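Local coordinates for protein N-glycosylase/DNA lyase (Methanocaldococcus jannaschii, PDB 3FHF) that belongs to the helix-hairpin-helix clan of DNA glycosylases and has an all-helical fold, at residues K37-L48 with A103-E114. Sequence-based numbering, arbitrary orientation. Where two conformers were deposited one is given.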
# COMPACT_ATOMS: atom_id res chain seq x y z
N LYS A 37 11.49 10.90 -2.19
CA LYS A 37 12.89 10.75 -2.54
C LYS A 37 13.68 11.87 -1.87
O LYS A 37 14.87 11.73 -1.59
CB LYS A 37 13.08 10.80 -4.06
CG LYS A 37 14.38 10.16 -4.54
CD LYS A 37 15.59 10.98 -4.14
CE LYS A 37 16.87 10.16 -4.14
NZ LYS A 37 16.89 9.22 -2.99
N ASN A 38 13.01 12.98 -1.58
CA ASN A 38 13.65 14.12 -0.94
C ASN A 38 13.40 14.23 0.56
O ASN A 38 13.98 15.09 1.23
CB ASN A 38 13.21 15.42 -1.62
CG ASN A 38 13.53 15.43 -3.10
OD1 ASN A 38 14.66 15.17 -3.50
ND2 ASN A 38 12.53 15.74 -3.92
N LYS A 39 12.53 13.38 1.09
CA LYS A 39 12.22 13.42 2.51
C LYS A 39 13.24 12.63 3.34
O LYS A 39 13.96 11.80 2.82
CB LYS A 39 10.80 12.89 2.76
CG LYS A 39 9.71 13.83 2.24
CD LYS A 39 8.32 13.27 2.51
CE LYS A 39 7.24 14.27 2.12
NZ LYS A 39 7.42 14.75 0.73
N SER A 40 13.27 12.89 4.64
CA SER A 40 14.22 12.25 5.55
C SER A 40 13.84 10.85 6.01
O SER A 40 12.71 10.40 5.83
CB SER A 40 14.39 13.11 6.79
OG SER A 40 13.23 13.02 7.61
N ASN A 41 14.81 10.17 6.62
CA ASN A 41 14.62 8.83 7.15
C ASN A 41 13.43 8.82 8.10
O ASN A 41 12.65 7.88 8.12
CB ASN A 41 15.85 8.36 7.94
CG ASN A 41 16.88 7.69 7.07
OD1 ASN A 41 16.65 6.63 6.50
ND2 ASN A 41 18.05 8.31 6.97
N GLU A 42 13.32 9.88 8.89
CA GLU A 42 12.24 10.00 9.86
C GLU A 42 10.88 10.00 9.16
O GLU A 42 9.94 9.34 9.61
CB GLU A 42 12.40 11.28 10.69
CG GLU A 42 13.75 11.40 11.38
CD GLU A 42 14.90 11.51 10.39
OE1 GLU A 42 14.85 12.40 9.52
OE2 GLU A 42 15.86 10.71 10.48
N GLU A 43 10.78 10.74 8.06
CA GLU A 43 9.55 10.82 7.29
C GLU A 43 9.17 9.46 6.72
O GLU A 43 8.00 9.09 6.71
CB GLU A 43 9.70 11.84 6.15
CG GLU A 43 9.80 13.28 6.62
CD GLU A 43 8.50 13.77 7.23
OE1 GLU A 43 7.51 13.92 6.48
OE2 GLU A 43 8.46 13.99 8.46
N TRP A 44 10.16 8.73 6.24
CA TRP A 44 9.92 7.40 5.69
C TRP A 44 9.45 6.44 6.78
O TRP A 44 8.56 5.63 6.55
CB TRP A 44 11.19 6.86 5.03
CG TRP A 44 11.49 7.41 3.67
CD1 TRP A 44 11.56 8.73 3.31
CD2 TRP A 44 11.80 6.66 2.50
NE1 TRP A 44 11.90 8.84 1.98
CE2 TRP A 44 12.05 7.58 1.46
CE3 TRP A 44 11.88 5.29 2.22
CZ2 TRP A 44 12.40 7.18 0.17
CZ3 TRP A 44 12.23 4.89 0.93
CH2 TRP A 44 12.48 5.84 -0.08
N PHE A 45 10.05 6.53 7.97
CA PHE A 45 9.66 5.64 9.06
C PHE A 45 8.20 5.86 9.46
O PHE A 45 7.50 4.92 9.86
CB PHE A 45 10.54 5.84 10.30
CG PHE A 45 10.30 4.81 11.37
CD1 PHE A 45 10.71 3.49 11.18
CD2 PHE A 45 9.61 5.13 12.53
CE1 PHE A 45 10.42 2.51 12.14
CE2 PHE A 45 9.32 4.16 13.49
CZ PHE A 45 9.73 2.84 13.29
N LYS A 46 7.74 7.12 9.38
CA LYS A 46 6.35 7.43 9.71
C LYS A 46 5.41 6.77 8.71
O LYS A 46 4.31 6.35 9.07
CB LYS A 46 6.10 8.94 9.70
CG LYS A 46 6.35 9.67 11.01
CD LYS A 46 7.82 9.81 11.32
CE LYS A 46 8.06 10.90 12.36
NZ LYS A 46 9.50 11.16 12.59
N GLU A 47 5.83 6.70 7.45
CA GLU A 47 4.99 6.08 6.43
C GLU A 47 4.96 4.57 6.63
O GLU A 47 3.96 3.91 6.33
CB GLU A 47 5.49 6.38 5.02
CG GLU A 47 5.16 7.78 4.56
CD GLU A 47 3.67 8.05 4.56
OE1 GLU A 47 2.93 7.39 3.81
OE2 GLU A 47 3.24 8.94 5.33
N LEU A 48 6.06 4.03 7.14
CA LEU A 48 6.13 2.59 7.39
C LEU A 48 5.12 2.27 8.49
O LEU A 48 4.45 1.24 8.46
CB LEU A 48 7.53 2.20 7.84
CG LEU A 48 7.72 0.71 8.16
CD1 LEU A 48 7.60 -0.12 6.88
CD2 LEU A 48 9.08 0.50 8.78
N ALA A 103 10.28 -2.18 15.02
CA ALA A 103 10.75 -1.67 13.73
C ALA A 103 11.76 -0.55 13.90
O ALA A 103 12.45 -0.19 12.96
CB ALA A 103 9.57 -1.18 12.90
N ARG A 104 11.85 -0.01 15.11
CA ARG A 104 12.77 1.09 15.37
C ARG A 104 14.24 0.76 15.14
O ARG A 104 15.05 1.67 14.95
CB ARG A 104 12.56 1.62 16.79
CG ARG A 104 11.25 2.37 16.94
CD ARG A 104 10.99 2.79 18.37
NE ARG A 104 9.70 3.46 18.50
CZ ARG A 104 9.18 3.85 19.66
NH1 ARG A 104 9.84 3.62 20.79
NH2 ARG A 104 8.01 4.47 19.69
N ARG A 105 14.59 -0.52 15.13
CA ARG A 105 15.99 -0.88 14.90
C ARG A 105 16.37 -0.62 13.45
O ARG A 105 17.55 -0.66 13.09
CB ARG A 105 16.24 -2.35 15.27
CG ARG A 105 15.49 -3.39 14.46
CD ARG A 105 15.69 -4.76 15.10
NE ARG A 105 15.20 -5.87 14.29
CZ ARG A 105 13.94 -6.06 13.94
NH1 ARG A 105 13.00 -5.22 14.32
NH2 ARG A 105 13.61 -7.12 13.21
N PHE A 106 15.35 -0.33 12.63
CA PHE A 106 15.53 -0.02 11.21
C PHE A 106 15.03 1.41 10.93
O PHE A 106 14.65 1.73 9.80
CB PHE A 106 14.71 -0.99 10.34
CG PHE A 106 15.11 -2.44 10.47
CD1 PHE A 106 16.40 -2.86 10.16
CD2 PHE A 106 14.19 -3.40 10.90
CE1 PHE A 106 16.76 -4.21 10.26
CE2 PHE A 106 14.55 -4.75 11.00
CZ PHE A 106 15.83 -5.15 10.68
N LYS A 107 15.04 2.27 11.95
CA LYS A 107 14.54 3.63 11.79
C LYS A 107 15.11 4.40 10.60
O LYS A 107 14.46 5.30 10.08
CB LYS A 107 14.72 4.44 13.08
CG LYS A 107 16.15 4.76 13.49
CD LYS A 107 16.16 5.70 14.69
CE LYS A 107 17.57 6.04 15.15
NZ LYS A 107 18.27 4.84 15.66
N ASN A 108 16.33 4.06 10.18
CA ASN A 108 16.92 4.73 9.03
C ASN A 108 16.49 3.91 7.82
O ASN A 108 17.30 3.50 6.99
CB ASN A 108 18.44 4.77 9.17
CG ASN A 108 19.06 3.39 9.23
OD1 ASN A 108 18.54 2.49 9.90
ND2 ASN A 108 20.20 3.22 8.56
N ILE A 109 15.18 3.68 7.74
CA ILE A 109 14.58 2.87 6.69
C ILE A 109 14.80 3.37 5.26
O ILE A 109 14.83 2.57 4.33
CB ILE A 109 13.05 2.67 6.99
CG1 ILE A 109 12.51 1.49 6.19
CG2 ILE A 109 12.26 3.96 6.69
CD1 ILE A 109 13.20 0.16 6.51
N LYS A 110 14.97 4.67 5.07
CA LYS A 110 15.20 5.18 3.72
C LYS A 110 16.57 4.72 3.21
O LYS A 110 16.69 4.21 2.10
CB LYS A 110 15.12 6.71 3.69
CG LYS A 110 15.38 7.30 2.30
CD LYS A 110 15.25 8.81 2.29
CE LYS A 110 15.58 9.37 0.90
NZ LYS A 110 15.42 10.85 0.83
N ASP A 111 17.61 4.89 4.02
CA ASP A 111 18.95 4.47 3.61
C ASP A 111 19.01 2.97 3.35
O ASP A 111 19.68 2.53 2.42
CB ASP A 111 19.98 4.84 4.68
CG ASP A 111 19.99 6.32 4.99
OD1 ASP A 111 19.87 7.12 4.04
OD2 ASP A 111 20.13 6.68 6.17
N ILE A 112 18.31 2.19 4.17
CA ILE A 112 18.28 0.75 3.99
C ILE A 112 17.58 0.38 2.69
O ILE A 112 18.12 -0.37 1.87
CB ILE A 112 17.52 0.05 5.14
CG1 ILE A 112 18.27 0.23 6.46
CG2 ILE A 112 17.34 -1.44 4.82
CD1 ILE A 112 17.46 -0.19 7.70
N VAL A 113 16.37 0.90 2.50
CA VAL A 113 15.60 0.61 1.29
C VAL A 113 16.31 1.02 -0.00
O VAL A 113 16.31 0.27 -0.98
CB VAL A 113 14.19 1.29 1.36
CG1 VAL A 113 13.51 1.26 -0.01
CG2 VAL A 113 13.32 0.56 2.37
N GLU A 114 16.92 2.20 -0.01
CA GLU A 114 17.61 2.65 -1.22
C GLU A 114 18.92 1.92 -1.50
O GLU A 114 19.45 2.00 -2.61
CB GLU A 114 17.86 4.16 -1.15
CG GLU A 114 16.59 4.98 -0.97
CD GLU A 114 16.80 6.45 -1.29
OE1 GLU A 114 17.77 7.06 -0.79
OE2 GLU A 114 15.97 7.01 -2.05
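Lys110 lies across one face of the Trp44 indole where two helices of this all-helical DNA glycosylase of the helix-hairpin-helix clan meet nearly at right angles (85° between helix 41-48 and helix 109-114). It illustrates how one lysine can serve both apolar and polar halves of a helix crossing. The apolar half centres on a CH-pi contact, Lys110 CG standing 3.6 Å from the centroid of the six-membered Trp44 ring. Trp44 is a knob in a hole formed by Ile109, Lys110, Val113 and Glu114, with Ile109 CG2 against its CB and Val113 CG1 at its edge; the Phe36 ring meets it edge-to-face, and Phe36 O accepts from NE1. Farther along, Phe45 packs on Ala103 and the CG of Arg104.

The polar half begins where Lys110, CG anti to the backbone N (chi1 179°) and the chain extended beyond, runs past the indole to give NZ to two backbone carbonyls ahead of helix 41-48: Lys39 O in its carbonyl plane, and Lys37 O from above its plane. Lys37 NZ lies 4.4 Å from Lys110 NZ, a proximity probably eased by the salt bridge of Lys37 NZ to Glu114 OE2. At the start of helix 109-114, Asn41 OD1 accepts from Asp111 N on a lone pair, and weakly from Lys110 N. Asn41 ND2 returns a bond to Asp111 OD2, 2.8 Å away and approached from above the carboxylate plane.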